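Local coordinates for protein putative lipase/esterase (Lactobacillus plantarum WCFS1, PDB 3BXP) that probably hydrolyses carboxylic esters as an alpha/beta-hydrolase of the lipase/esterase type, at residues Q3-T8 against I94-T99; T59-A64 against L262-L267; R185-A190 against V214-Q219. All blocks are in the same frame, centred on the assembly; numbering follows the deposited sequence. Where two conformers were deposited one is given.

Contact 1: Q3-T8 against I94-T99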
ATOM      1  N   GLN B   3      26.475 -20.927   7.977  1.00 25.76           N
ATOM      2  CA  GLN B   3      27.035 -21.963   7.106  1.00 26.17           C
ATOM      3  C   GLN B   3      26.325 -21.856   5.782  1.00 24.41           C
ATOM      4  O   GLN B   3      25.110 -21.767   5.739  1.00 23.64           O
ATOM      5  CB  GLN B   3      26.827 -23.381   7.665  1.00 29.78           C
ATOM      6  CG  GLN B   3      27.495 -23.733   9.004  1.00 31.76           C
ATOM      7  CD  GLN B   3      27.085 -25.145   9.437  1.00 41.00           C
ATOM      8  OE1 GLN B   3      26.716 -25.970   8.598  1.00 44.55           O
ATOM      9  NE2 GLN B   3      27.102 -25.408  10.737  1.00 41.33           N
ATOM     10  N   VAL B   4      27.076 -21.868   4.692  1.00 24.34           N
ATOM     11  CA  VAL B   4      26.464 -21.879   3.361  1.00 22.38           C
ATOM     12  C   VAL B   4      26.417 -23.342   2.858  1.00 25.28           C
ATOM     13  O   VAL B   4      27.425 -24.033   2.905  1.00 24.29           O
ATOM     14  CB  VAL B   4      27.260 -20.977   2.359  1.00 23.08           C
ATOM     15  CG1 VAL B   4      26.555 -20.958   0.975  1.00 21.43           C
ATOM     16  CG2 VAL B   4      27.424 -19.562   2.931  1.00 27.78           C
ATOM     17  N   GLU B   5      25.262 -23.810   2.350  1.00 21.46           N
ATOM     18  CA  GLU B   5      25.126 -25.172   1.788  1.00 22.23           C
ATOM     19  C   GLU B   5      24.529 -25.063   0.398  1.00 21.74           C
ATOM     20  O   GLU B   5      23.441 -24.598   0.229  1.00 25.91           O
ATOM     21  CB  GLU B   5      24.194 -26.012   2.666  1.00 24.70           C
ATOM     22  CG  GLU B   5      23.948 -27.396   2.118  1.00 25.24           C
ATOM     23  CD  GLU B   5      23.251 -28.318   3.082  1.00 34.06           C
ATOM     24  OE1 GLU B   5      22.793 -27.898   4.177  1.00 28.66           O
ATOM     25  OE2 GLU B   5      23.160 -29.495   2.738  1.00 26.63           O
ATOM     26  N   GLN B   6      25.252 -25.537  -0.609  1.00 20.92           N
ATOM     27  CA  GLN B   6      24.745 -25.584  -1.978  1.00 20.66           C
ATOM     28  C   GLN B   6      24.248 -26.998  -2.226  1.00 18.52           C
ATOM     29  O   GLN B   6      24.898 -27.965  -1.833  1.00 21.15           O
ATOM     30  CB  GLN B   6      25.895 -25.353  -2.983  1.00 21.78           C
ATOM     31  CG  GLN B   6      26.831 -24.245  -2.705  1.00 26.80           C
ATOM     32  CD  GLN B   6      26.226 -22.945  -2.976  1.00 31.29           C
ATOM     33  OE1 GLN B   6      25.111 -22.859  -3.511  1.00 40.15           O
ATOM     34  NE2 GLN B   6      26.941 -21.888  -2.633  1.00 39.95           N
ATOM     35  N   ARG B   7      23.079 -27.146  -2.853  0.70 18.63           N
ATOM     36  CA  ARG B   7      22.585 -28.457  -3.234  0.70 21.81           C
ATOM     37  C   ARG B   7      21.822 -28.400  -4.527  0.70 19.19           C
ATOM     38  O   ARG B   7      21.243 -27.366  -4.877  0.70 20.76           O
ATOM     39  CB  ARG B   7      21.585 -29.046  -2.217  0.70 24.03           C
ATOM     40  CG  ARG B   7      22.080 -29.287  -0.781  0.70 36.00           C
ATOM     41  CD  ARG B   7      22.873 -30.589  -0.575  0.70 42.60           C
ATOM     42  NE  ARG B   7      22.155 -31.804  -0.944  0.70 44.14           N
ATOM     43  CZ  ARG B   7      21.517 -32.599  -0.092  0.70 48.53           C
ATOM     44  NH1 ARG B   7      21.479 -32.295   1.194  0.70 50.96           N
ATOM     45  NH2 ARG B   7      20.901 -33.697  -0.528  0.70 42.68           N
ATOM     46  N   THR B   8      21.785 -29.550  -5.197  1.00 19.86           N
ATOM     47  CA  THR B   8      20.922 -29.764  -6.346  1.00 17.36           C
ATOM     48  C   THR B   8      19.908 -30.802  -5.896  1.00 22.66           C
ATOM     49  O   THR B   8      20.273 -31.955  -5.521  1.00 23.49           O
ATOM     50  CB  THR B   8      21.700 -30.303  -7.605  1.00 21.02           C
ATOM     51  OG1 THR B   8      22.725 -29.368  -7.961  1.00 21.24           O
ATOM     52  CG2 THR B   8      20.800 -30.531  -8.839  1.00 17.51           C
ATOM     53  N   ILE B  94      10.410 -26.793   0.585  1.00 18.62           N
ATOM     54  CA  ILE B  94       9.799 -26.734   1.898  1.00 19.58           C
ATOM     55  C   ILE B  94       9.982 -28.101   2.608  1.00 19.85           C
ATOM     56  O   ILE B  94      10.408 -28.175   3.779  1.00 19.94           O
ATOM     57  CB  ILE B  94       8.307 -26.354   1.834  1.00 16.09           C
ATOM     58  CG1 ILE B  94       8.136 -24.871   1.384  1.00 20.02           C
ATOM     59  CG2 ILE B  94       7.668 -26.586   3.186  1.00 22.34           C
ATOM     60  CD1 ILE B  94       6.692 -24.507   0.920  1.00 21.42           C
ATOM     61  N   ASP B  95       9.694 -29.180   1.901  1.00 17.81           N
ATOM     62  CA  ASP B  95       9.923 -30.521   2.463  1.00 18.37           C
ATOM     63  C   ASP B  95      11.377 -30.727   2.874  1.00 20.13           C
ATOM     64  O   ASP B  95      11.704 -31.108   3.998  1.00 20.66           O
ATOM     65  CB  ASP B  95       9.516 -31.545   1.418  1.00 17.14           C
ATOM     66  CG  ASP B  95       9.549 -32.967   1.924  1.00 24.15           C
ATOM     67  OD1 ASP B  95      10.642 -33.424   2.197  1.00 22.12           O
ATOM     68  OD2 ASP B  95       8.512 -33.641   1.980  1.00 20.51           O
ATOM     69  N   TRP B  96      12.288 -30.373   1.978  1.00 21.58           N
ATOM     70  CA  TRP B  96      13.709 -30.516   2.310  1.00 18.33           C
ATOM     71  C   TRP B  96      14.089 -29.742   3.590  1.00 16.22           C
ATOM     72  O   TRP B  96      14.765 -30.250   4.492  1.00 19.45           O
ATOM     73  CB  TRP B  96      14.577 -30.111   1.117  1.00 20.76           C
ATOM     74  CG  TRP B  96      16.027 -30.284   1.387  1.00 19.98           C
ATOM     75  CD1 TRP B  96      16.758 -31.459   1.342  1.00 21.99           C
ATOM     76  CD2 TRP B  96      16.958 -29.247   1.750  1.00 20.77           C
ATOM     77  NE1 TRP B  96      18.079 -31.189   1.652  1.00 22.62           N
ATOM     78  CE2 TRP B  96      18.218 -29.852   1.910  1.00 24.66           C
ATOM     79  CE3 TRP B  96      16.841 -27.854   1.940  1.00 21.10           C
ATOM     80  CZ2 TRP B  96      19.364 -29.109   2.257  1.00 22.73           C
ATOM     81  CZ3 TRP B  96      17.979 -27.131   2.299  1.00 21.19           C
ATOM     82  CH2 TRP B  96      19.216 -27.768   2.446  1.00 24.84           C
ATOM     83  N   ILE B  97      13.581 -28.521   3.711  1.00 19.93           N
ATOM     84  CA  ILE B  97      13.845 -27.703   4.897  1.00 17.30           C
ATOM     85  C   ILE B  97      13.379 -28.453   6.139  1.00 18.58           C
ATOM     86  O   ILE B  97      14.081 -28.447   7.140  1.00 18.65           O
ATOM     87  CB  ILE B  97      13.179 -26.312   4.779  1.00 16.79           C
ATOM     88  CG1 ILE B  97      13.975 -25.436   3.772  1.00 21.96           C
ATOM     89  CG2 ILE B  97      13.047 -25.642   6.146  1.00 18.31           C
ATOM     90  CD1 ILE B  97      13.247 -24.251   3.214  1.00 22.22           C
ATOM     91  N   THR B  98      12.203 -29.076   6.083  1.00 17.84           N
ATOM     92  CA  THR B  98      11.715 -29.806   7.247  1.00 18.31           C
ATOM     93  C   THR B  98      12.671 -30.932   7.633  1.00 18.49           C
ATOM     94  O   THR B  98      12.870 -31.212   8.804  1.00 18.74           O
ATOM     95  CB  THR B  98      10.253 -30.356   7.130  1.00 20.66           C
ATOM     96  OG1 THR B  98      10.145 -31.400   6.158  1.00 20.48           O
ATOM     97  CG2 THR B  98       9.282 -29.253   6.827  1.00 19.04           C
ATOM     98  N   THR B  99      13.283 -31.577   6.648  1.00 19.45           N
ATOM     99  CA  THR B  99      14.139 -32.674   6.926  1.00 19.29           C
ATOM    100  C   THR B  99      15.406 -32.132   7.599  1.00 18.05           C
ATOM    101  O   THR B  99      16.112 -32.903   8.232  1.00 20.98           O
ATOM    102  CB  THR B  99      14.517 -33.535   5.669  1.00 19.32           C
ATOM    103  OG1 THR B  99      15.379 -32.794   4.817  1.00 19.91           O
ATOM    104  CG2 THR B  99      13.264 -34.014   4.888  1.00 19.15           C
TER

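Contact 2: T59-A64 against L262-L267. With PGO (S-1,2-propanediol), chain J.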
ATOM      1  N   THR B  59      20.695 -10.979   3.011  1.00 21.75           N
ATOM      2  CA  THR B  59      21.630 -10.488   4.067  1.00 23.01           C
ATOM      3  C   THR B  59      20.865  -9.754   5.161  1.00 23.80           C
ATOM      4  O   THR B  59      21.043 -10.002   6.358  1.00 24.85           O
ATOM      5  CB  THR B  59      22.720  -9.580   3.421  1.00 25.48           C
ATOM      6  OG1 THR B  59      23.463 -10.342   2.463  1.00 28.31           O
ATOM      7  CG2 THR B  59      23.688  -8.974   4.473  1.00 24.36           C
ATOM      8  N   ARG B  60      19.997  -8.845   4.738  1.00 23.93           N
ATOM      9  CA  ARG B  60      19.200  -8.018   5.663  1.00 25.29           C
ATOM     10  C   ARG B  60      18.274  -8.907   6.503  1.00 27.01           C
ATOM     11  O   ARG B  60      18.158  -8.739   7.717  1.00 26.70           O
ATOM     12  CB  ARG B  60      18.394  -6.979   4.874  1.00 27.18           C
ATOM     13  CG  ARG B  60      17.523  -6.023   5.700  1.00 32.80           C
ATOM     14  CD  ARG B  60      18.327  -5.264   6.719  1.00 36.83           C
ATOM     15  NE  ARG B  60      17.549  -4.586   7.769  1.00 37.74           N
ATOM     16  CZ  ARG B  60      17.332  -5.080   8.987  1.00 37.59           C
ATOM     17  NH1 ARG B  60      17.749  -6.295   9.303  1.00 36.20           N
ATOM     18  NH2 ARG B  60      16.671  -4.365   9.899  1.00 37.10           N
HETATM   19  N   MSE B  61      17.641  -9.872   5.850  1.00 25.50           N
HETATM   20  CA  MSE B  61      16.640 -10.721   6.533  1.00 25.94           C
HETATM   21  C   MSE B  61      17.347 -11.571   7.570  1.00 25.73           C
HETATM   22  O   MSE B  61      16.892 -11.675   8.709  1.00 27.03           O
HETATM   23  CB  MSE B  61      15.854 -11.588   5.555  1.00 24.08           C
HETATM   24  CG  MSE B  61      14.784 -10.803   4.784  1.00 27.23           C
HETATM   25 SE   MSE B  61      13.706  -9.357   5.561  0.75 31.03          SE
HETATM   26  CE  MSE B  61      15.003  -7.915   5.566  1.00 50.43           C
HETATM   27  N   MSE B  62      18.504 -12.107   7.209  1.00 27.81           N
HETATM   28  CA  MSE B  62      19.281 -12.899   8.159  1.00 25.65           C
HETATM   29  C   MSE B  62      19.702 -12.102   9.367  1.00 27.34           C
HETATM   30  O   MSE B  62      19.666 -12.632  10.480  1.00 26.92           O
HETATM   31  CB  MSE B  62      20.469 -13.539   7.504  1.00 25.50           C
HETATM   32  CG  MSE B  62      19.964 -14.526   6.487  1.00 27.89           C
HETATM   33 SE   MSE B  62      21.343 -15.522   5.819  0.75 27.14          SE
HETATM   34  CE  MSE B  62      21.602 -16.687   7.370  1.00 29.10           C
ATOM     35  N   ALA B  63      20.101 -10.841   9.154  1.00 24.99           N
ATOM     36  CA  ALA B  63      20.555 -10.014  10.269  1.00 23.33           C
ATOM     37  C   ALA B  63      19.434  -9.834  11.272  1.00 21.46           C
ATOM     38  O   ALA B  63      19.680  -9.500  12.452  1.00 24.19           O
ATOM     39  CB  ALA B  63      21.081  -8.635   9.772  1.00 25.63           C
ATOM     40  N   ALA B  64      18.195 -10.068  10.837  1.00 22.18           N
ATOM     41  CA  ALA B  64      17.052 -10.010  11.747  1.00 23.90           C
ATOM     42  C   ALA B  64      16.849 -11.281  12.586  1.00 23.37           C
ATOM     43  O   ALA B  64      16.003 -11.324  13.490  1.00 29.13           O
ATOM     44  CB  ALA B  64      15.741  -9.687  10.984  1.00 26.12           C
ATOM     45  N   LEU B 262       9.593  -2.251   7.247  1.00 20.60           N
ATOM     46  CA  LEU B 262       8.157  -2.502   7.294  1.00 21.57           C
ATOM     47  C   LEU B 262       7.843  -3.982   7.300  1.00 21.58           C
ATOM     48  O   LEU B 262       6.942  -4.438   8.019  1.00 20.65           O
ATOM     49  CB  LEU B 262       7.447  -1.808   6.153  1.00 18.24           C
ATOM     50  CG  LEU B 262       7.460  -0.287   6.071  1.00 17.39           C
ATOM     51  CD1 LEU B 262       6.852   0.176   4.725  1.00 21.14           C
ATOM     52  CD2 LEU B 262       6.742   0.406   7.211  1.00 23.21           C
ATOM     53  N   ALA B 263       8.554  -4.729   6.458  1.00 19.57           N
ATOM     54  CA  ALA B 263       8.314  -6.168   6.369  1.00 18.84           C
ATOM     55  C   ALA B 263       8.648  -6.856   7.635  1.00 17.80           C
ATOM     56  O   ALA B 263       7.937  -7.714   8.070  1.00 19.71           O
ATOM     57  CB  ALA B 263       9.133  -6.746   5.155  1.00 20.48           C
ATOM     58  N   LEU B 264       9.772  -6.471   8.254  1.00 19.83           N
ATOM     59  CA  LEU B 264      10.171  -7.097   9.511  1.00 22.20           C
ATOM     60  C   LEU B 264       9.144  -6.838  10.599  1.00 22.05           C
ATOM     61  O   LEU B 264       8.739  -7.767  11.322  1.00 22.43           O
ATOM     62  CB  LEU B 264      11.543  -6.598   9.926  1.00 22.15           C
ATOM     63  CG  LEU B 264      12.589  -7.204   8.963  1.00 23.11           C
ATOM     64  CD1 LEU B 264      13.928  -6.572   9.096  1.00 24.81           C
ATOM     65  CD2 LEU B 264      12.745  -8.763   9.142  1.00 26.18           C
ATOM     66  N   ARG B 265       8.673  -5.592  10.694  0.50 20.66           N
ATOM     67  CA  ARG B 265       7.674  -5.258  11.700  0.50 21.12           C
ATOM     68  C   ARG B 265       6.399  -6.052  11.465  0.50 21.73           C
ATOM     69  O   ARG B 265       5.756  -6.518  12.411  0.50 21.91           O
ATOM     70  CB  ARG B 265       7.357  -3.745  11.705  0.50 21.10           C
ATOM     71  CG  ARG B 265       8.558  -2.855  11.985  0.50 18.62           C
ATOM     72  N   TRP B 266       6.016  -6.192  10.198  1.00 21.70           N
ATOM     73  CA  TRP B 266       4.833  -6.965   9.847  1.00 19.70           C
ATOM     74  C   TRP B 266       4.986  -8.423  10.309  1.00 21.81           C
ATOM     75  O   TRP B 266       4.032  -9.050  10.783  1.00 21.18           O
ATOM     76  CB  TRP B 266       4.592  -6.942   8.322  1.00 19.84           C
ATOM     77  CG  TRP B 266       3.367  -7.601   7.847  1.00 20.76           C
ATOM     78  CD1 TRP B 266       2.102  -7.095   7.824  1.00 23.19           C
ATOM     79  CD2 TRP B 266       3.276  -8.924   7.311  1.00 20.14           C
ATOM     80  NE1 TRP B 266       1.231  -8.015   7.298  1.00 22.30           N
ATOM     81  CE2 TRP B 266       1.934  -9.143   6.959  1.00 19.02           C
ATOM     82  CE3 TRP B 266       4.228  -9.904   7.021  1.00 22.23           C
ATOM     83  CZ2 TRP B 266       1.491 -10.332   6.354  1.00 18.98           C
ATOM     84  CZ3 TRP B 266       3.781 -11.112   6.458  1.00 19.68           C
ATOM     85  CH2 TRP B 266       2.448 -11.296   6.106  1.00 18.45           C
ATOM     86  N   LEU B 267       6.185  -8.966  10.157  1.00 21.24           N
ATOM     87  CA  LEU B 267       6.407 -10.371  10.523  1.00 21.45           C
ATOM     88  C   LEU B 267       6.258 -10.500  12.034  1.00 21.44           C
ATOM     89  O   LEU B 267       5.709 -11.460  12.521  1.00 24.17           O
ATOM     90  CB  LEU B 267       7.770 -10.844  10.051  1.00 19.13           C
ATOM     91  CG  LEU B 267       7.962 -11.089   8.553  1.00 22.91           C
ATOM     92  CD1 LEU B 267       9.426 -11.312   8.210  1.00 23.24           C
ATOM     93  CD2 LEU B 267       7.104 -12.257   8.078  1.00 24.09           C
TER
HETATM   94  C1  PGO J 279      23.659 -13.234   0.464  1.00 38.75           C
HETATM   95  C2  PGO J 279      24.181 -13.722   1.817  1.00 38.57           C
HETATM   96  C3  PGO J 279      23.096 -14.405   2.634  1.00 34.10           C
HETATM   97  O1  PGO J 279      22.722 -14.226   0.046  1.00 53.83           O
HETATM   98  O2  PGO J 279      24.671 -12.658   2.619  1.00 43.09           O

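Contact 3: R185-A190 against V214-Q219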
ATOM      1  N   ARG B 185      -6.639 -15.019  -8.895  1.00 21.02           N
ATOM      2  CA  ARG B 185      -7.849 -15.802  -9.074  1.00 22.90           C
ATOM      3  C   ARG B 185      -7.845 -17.083  -8.236  1.00 22.78           C
ATOM      4  O   ARG B 185      -8.882 -17.771  -8.117  1.00 25.75           O
ATOM      5  CB  ARG B 185      -8.113 -16.140 -10.533  1.00 25.84           C
ATOM      6  CG  ARG B 185      -8.437 -14.936 -11.392  1.00 24.83           C
ATOM      7  CD  ARG B 185      -8.763 -15.391 -12.817  1.00 37.30           C
ATOM      8  NE  ARG B 185      -9.106 -14.280 -13.702  1.00 46.45           N
ATOM      9  CZ  ARG B 185     -10.230 -13.589 -13.600  1.00 48.38           C
ATOM     10  NH1 ARG B 185     -11.086 -13.892 -12.633  1.00 53.52           N
ATOM     11  NH2 ARG B 185     -10.493 -12.594 -14.440  1.00 44.85           N
ATOM     12  N   LEU B 186      -6.710 -17.392  -7.633  1.00 20.18           N
ATOM     13  CA  LEU B 186      -6.559 -18.593  -6.810  1.00 22.44           C
ATOM     14  C   LEU B 186      -6.591 -18.270  -5.311  1.00 25.35           C
ATOM     15  O   LEU B 186      -6.405 -19.151  -4.455  1.00 23.37           O
ATOM     16  CB  LEU B 186      -5.259 -19.328  -7.156  1.00 22.94           C
ATOM     17  CG  LEU B 186      -5.043 -19.695  -8.643  1.00 28.58           C
ATOM     18  CD1 LEU B 186      -3.708 -20.386  -8.913  1.00 27.14           C
ATOM     19  CD2 LEU B 186      -6.158 -20.554  -9.133  1.00 34.33           C
ATOM     20  N   VAL B 187      -6.810 -16.991  -4.998  1.00 25.65           N
ATOM     21  CA  VAL B 187      -6.906 -16.540  -3.608  1.00 22.74           C
ATOM     22  C   VAL B 187      -8.230 -17.061  -3.007  1.00 24.62           C
ATOM     23  O   VAL B 187      -9.272 -17.043  -3.669  1.00 21.31           O
ATOM     24  CB  VAL B 187      -6.828 -14.998  -3.473  1.00 22.68           C
ATOM     25  CG1 VAL B 187      -7.144 -14.540  -2.032  1.00 19.51           C
ATOM     26  CG2 VAL B 187      -5.430 -14.483  -3.972  1.00 22.74           C
ATOM     27  N   THR B 188      -8.143 -17.539  -1.771  1.00 22.00           N
ATOM     28  CA  THR B 188      -9.320 -17.949  -0.981  1.00 23.56           C
ATOM     29  C   THR B 188      -9.022 -17.566   0.488  1.00 24.13           C
ATOM     30  O   THR B 188      -7.944 -17.103   0.805  1.00 23.88           O
ATOM     31  CB  THR B 188      -9.591 -19.476  -1.044  1.00 22.37           C
ATOM     32  OG1 THR B 188      -8.596 -20.180  -0.278  1.00 23.51           O
ATOM     33  CG2 THR B 188      -9.631 -19.997  -2.508  1.00 23.45           C
ATOM     34  N   PRO B 189     -10.012 -17.681   1.360  1.00 24.43           N
ATOM     35  CA  PRO B 189      -9.729 -17.337   2.744  1.00 24.72           C
ATOM     36  C   PRO B 189      -8.642 -18.208   3.361  1.00 25.46           C
ATOM     37  O   PRO B 189      -8.142 -17.884   4.443  1.00 26.46           O
ATOM     38  CB  PRO B 189     -11.096 -17.558   3.409  1.00 26.47           C
ATOM     39  CG  PRO B 189     -12.031 -17.186   2.319  1.00 25.37           C
ATOM     40  CD  PRO B 189     -11.451 -17.863   1.133  1.00 22.35           C
ATOM     41  N   ALA B 190      -8.280 -19.289   2.685  1.00 25.51           N
ATOM     42  CA  ALA B 190      -7.226 -20.213   3.157  1.00 25.55           C
ATOM     43  C   ALA B 190      -5.802 -19.740   2.814  1.00 26.03           C
ATOM     44  O   ALA B 190      -4.817 -20.296   3.304  1.00 25.03           O
ATOM     45  CB  ALA B 190      -7.451 -21.623   2.572  1.00 26.54           C
ATOM     46  N   VAL B 214      -3.602  -7.953  -4.225  1.00 21.02           N
ATOM     47  CA  VAL B 214      -4.102  -7.313  -2.999  1.00 20.47           C
ATOM     48  C   VAL B 214      -5.628  -7.206  -3.008  1.00 19.14           C
ATOM     49  O   VAL B 214      -6.276  -7.467  -2.000  1.00 19.40           O
ATOM     50  CB  VAL B 214      -3.401  -5.968  -2.730  1.00 21.94           C
ATOM     51  CG1 VAL B 214      -3.963  -5.259  -1.475  1.00 21.25           C
ATOM     52  CG2 VAL B 214      -1.852  -6.228  -2.578  1.00 14.81           C
ATOM     53  N   GLN B 215      -6.211  -6.843  -4.145  1.00 18.92           N
ATOM     54  CA  GLN B 215      -7.657  -6.774  -4.213  1.00 18.58           C
ATOM     55  C   GLN B 215      -8.264  -8.077  -3.759  1.00 20.31           C
ATOM     56  O   GLN B 215      -9.177  -8.119  -2.953  1.00 20.79           O
ATOM     57  CB  GLN B 215      -8.093  -6.443  -5.639  1.00 20.73           C
ATOM     58  CG  GLN B 215      -9.587  -6.576  -5.914  1.00 18.08           C
ATOM     59  CD  GLN B 215     -10.032  -7.992  -6.257  1.00 21.16           C
ATOM     60  OE1 GLN B 215      -9.344  -8.723  -6.977  1.00 22.79           O
ATOM     61  NE2 GLN B 215     -11.187  -8.380  -5.739  1.00 17.64           N
ATOM     62  N   ALA B 216      -7.713  -9.163  -4.277  1.00 18.68           N
ATOM     63  CA  ALA B 216      -8.319 -10.503  -4.078  1.00 20.26           C
ATOM     64  C   ALA B 216      -8.141 -10.939  -2.638  1.00 17.58           C
ATOM     65  O   ALA B 216      -9.021 -11.556  -2.051  1.00 19.19           O
ATOM     66  CB  ALA B 216      -7.647 -11.547  -5.034  1.00 18.72           C
HETATM   67  N   MSE B 217      -6.970 -10.637  -2.083  1.00 19.26           N
HETATM   68  CA  MSE B 217      -6.723 -10.977  -0.706  1.00 17.24           C
HETATM   69  C   MSE B 217      -7.662 -10.250   0.221  1.00 21.31           C
HETATM   70  O   MSE B 217      -8.196 -10.864   1.177  1.00 20.98           O
HETATM   71  CB  MSE B 217      -5.281 -10.630  -0.306  1.00 19.12           C
HETATM   72  CG  MSE B 217      -4.279 -11.516  -0.928  1.00 21.05           C
HETATM   73 SE   MSE B 217      -4.148 -13.315  -0.225  0.75 19.00          SE
HETATM   74  CE  MSE B 217      -2.815 -12.967   1.092  1.00 20.86           C
ATOM     75  N   LEU B 218      -7.840  -8.952  -0.037  1.00 21.76           N
ATOM     76  CA  LEU B 218      -8.698  -8.126   0.789  1.00 20.66           C
ATOM     77  C   LEU B 218     -10.137  -8.583   0.592  1.00 22.75           C
ATOM     78  O   LEU B 218     -10.945  -8.543   1.529  1.00 22.65           O
ATOM     79  CB  LEU B 218      -8.573  -6.625   0.440  1.00 21.33           C
ATOM     80  CG  LEU B 218      -7.295  -5.864   0.787  1.00 24.38           C
ATOM     81  CD1 LEU B 218      -7.233  -4.509   0.027  1.00 25.55           C
ATOM     82  CD2 LEU B 218      -7.199  -5.661   2.277  1.00 27.26           C
ATOM     83  N   GLN B 219     -10.483  -8.996  -0.613  1.00 22.32           N
ATOM     84  CA  GLN B 219     -11.849  -9.474  -0.871  1.00 23.52           C
ATOM     85  C   GLN B 219     -12.196 -10.710   0.011  1.00 23.95           C
ATOM     86  O   GLN B 219     -13.316 -10.861   0.515  1.00 28.10           O
ATOM     87  CB  GLN B 219     -12.015  -9.772  -2.369  1.00 23.58           C
ATOM     88  CG  GLN B 219     -13.412 -10.249  -2.823  1.00 30.62           C
ATOM     89  CD  GLN B 219     -14.536  -9.228  -2.574  1.00 40.99           C
ATOM     90  OE1 GLN B 219     -14.393  -8.019  -2.825  1.00 36.78           O
ATOM     91  NE2 GLN B 219     -15.678  -9.726  -2.107  1.00 40.54           N
TER

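Contact 1: Q3-T8 against I94-T99
At one margin of the alpha/beta-hydrolase sheet, the outermost strand 2-9 meets the last turns of helix 85-99, and the join is made by Trp96 reaching out to Glu5 and Arg7. The two backbones stay well apart: Arg7 CA and Trp96 CA, the nearest such pair, are 10.7 Å from each other. The indole bridges that gap because its CG stands anti to the backbone N (chi1 -178°), which carries the ring away from the helix toward the strand. Glu5 comes from the opposite direction on an extended chain and brings its carboxylate to the benzo rim of the indole. There Glu5 OE2 lies 3.8 Å from Trp96 CZ2, close to the ring plane, and Glu5 OE1 is 4.0 Å from Trp96 CH2; carboxylate and indole planes are turned 73° apart. Arg7, two residues on along the same side of the strand, was modelled in two conformers; in the one described, bends at chi2 and chi3 curl its guanidinium back to the pyrrole end of the indole. Arg7 NH1 then sits at the ring edge 3.6 Å from Trp96 NE1, the planes nearly perpendicular (87°); both nitrogens carry hydrogens, so this is a contact, neither a bond nor a stacked cation-pi pair. The salt bridge from Arg7 NH1 to Glu5 OE2, 3.6 Å, is long and doubtful. Glu5 OE1 has its own partner, a hydrogen bond from Trp22 NE1 on strand 16-23, and Ile18 of that strand touches both Arg7 and Trp96. A carboxylate facing the C-H rim of an indole meets the slightly positive edge of the ring rather than its electron-rich face. Together with the Trp22 N-H bond this would be expected to favour an ionised Glu5, Arg7 adding weakly at most.

Contact 2: T59-A64 against L262-L267
Across segments 59-64 and 262-267 the nearest CA atoms are those of Ala64 and Leu264, 7.8 Å apart. Leu264 fills the gap, its forked end received by three residues of the other segment. Its CD2 branch goes to Ala64 CB at 3.6 Å and to the selenium of selenomethionine Met61, with SE 3.8 Å from Leu264 CD2. The other branch, CD1, meets mainly Arg60 and Met61: Met61 CE lies 3.9 Å from Leu264 CD1, and the Arg60 guanidinium lays one face over the same methyl. Arg60 NH2 is 3.6 Å from Leu264 CD1, which sits offset toward the rim of the flat group. A bend at chi2 (57°) turns the arginine to this position, while bends at chi2 and chi3 fold the Met61 chain so that both SE and CE meet the leucine. Pro260, earlier on helix 258-269, touches Arg60 and Met61 as well. On another side of helix 54-63, Thr59 OG1, also hydrogen-bonded to Ala55 O one turn back, hydrogen-bonds O2 of a propanediol, probably from the crystallisation liquor, at 2.6 Å. Between the helices the attraction is dispersive, and a methyl over the guanidinium face leaves the in-plane N-H directions unblocked by Leu264.

Contact 3: R185-A190 against V214-Q219
A backbone carbonyl is part of what receives the one side chain that the 185-190 loop offers to helix 208-219: Val187 CG1 rests 3.5 Å from Ala216 O. That oxygen has a stronger partner in His220 ND1, to which it is hydrogen-bonded, so the valine methyl merely lies beside an acceptor already engaged. The same CG1 also touches the selenium of selenomethionine Met217, whose SE is 3.7 Å from Val187 CG1. Val187 CG2, the other branch, faces Ala216 CB at 3.8 Å and reaches Met217 SE more loosely at 4.1 Å. CG1 is anti to the backbone N (chi1 171°) and CG2 anti to the carbonyl carbon, so both methyls face the helix, each meeting Ala216 and Met217. Close approach of the main chains makes this possible: Val187 CA and Ala216 CA are 6.2 Å apart. In the alpha/beta-hydrolase fold, the contact ties the loop leading into strand 194-199 to the helix that follows this strand and precedes strand 224-229. Although the CA–CB bond of Met217 points away from the loop, the bend at chi2 (-74°) brings SE back, chi3 only directing CE, and the two side chains cross at about a right angle. Met217 also touches Ala194 and Thr224, at the starts of those two strands, and Asn127 on helix 118-129. The outer side of helix 208-219 packs on the second subunit, where Leu218 meets Pro207 of that subunit.

How the contacts relate
The three contacts are spread round the sheet and none touches another. Contact 1 belongs to the edge strand 2-9. Strand 224-229 is outermost at the other end of the sheet within this chain; helix 208-219 of contact 3 precedes it in sequence, and helix 258-269 of contact 2 follows it. Contacts 1 and 3 lie on opposite sides of the chain's centre, their own centres 30 Å apart; contact 2 is 21 Å from contact 1 and 24 Å from contact 3, centre to centre. In sequence, contacts 1 and 2 interlock, whereas contact 3 is nested within the loop that contact 2 closes. The probable nucleophile elbow around Ser117 leads into helix 118-129, which contact 3 reaches through Met217.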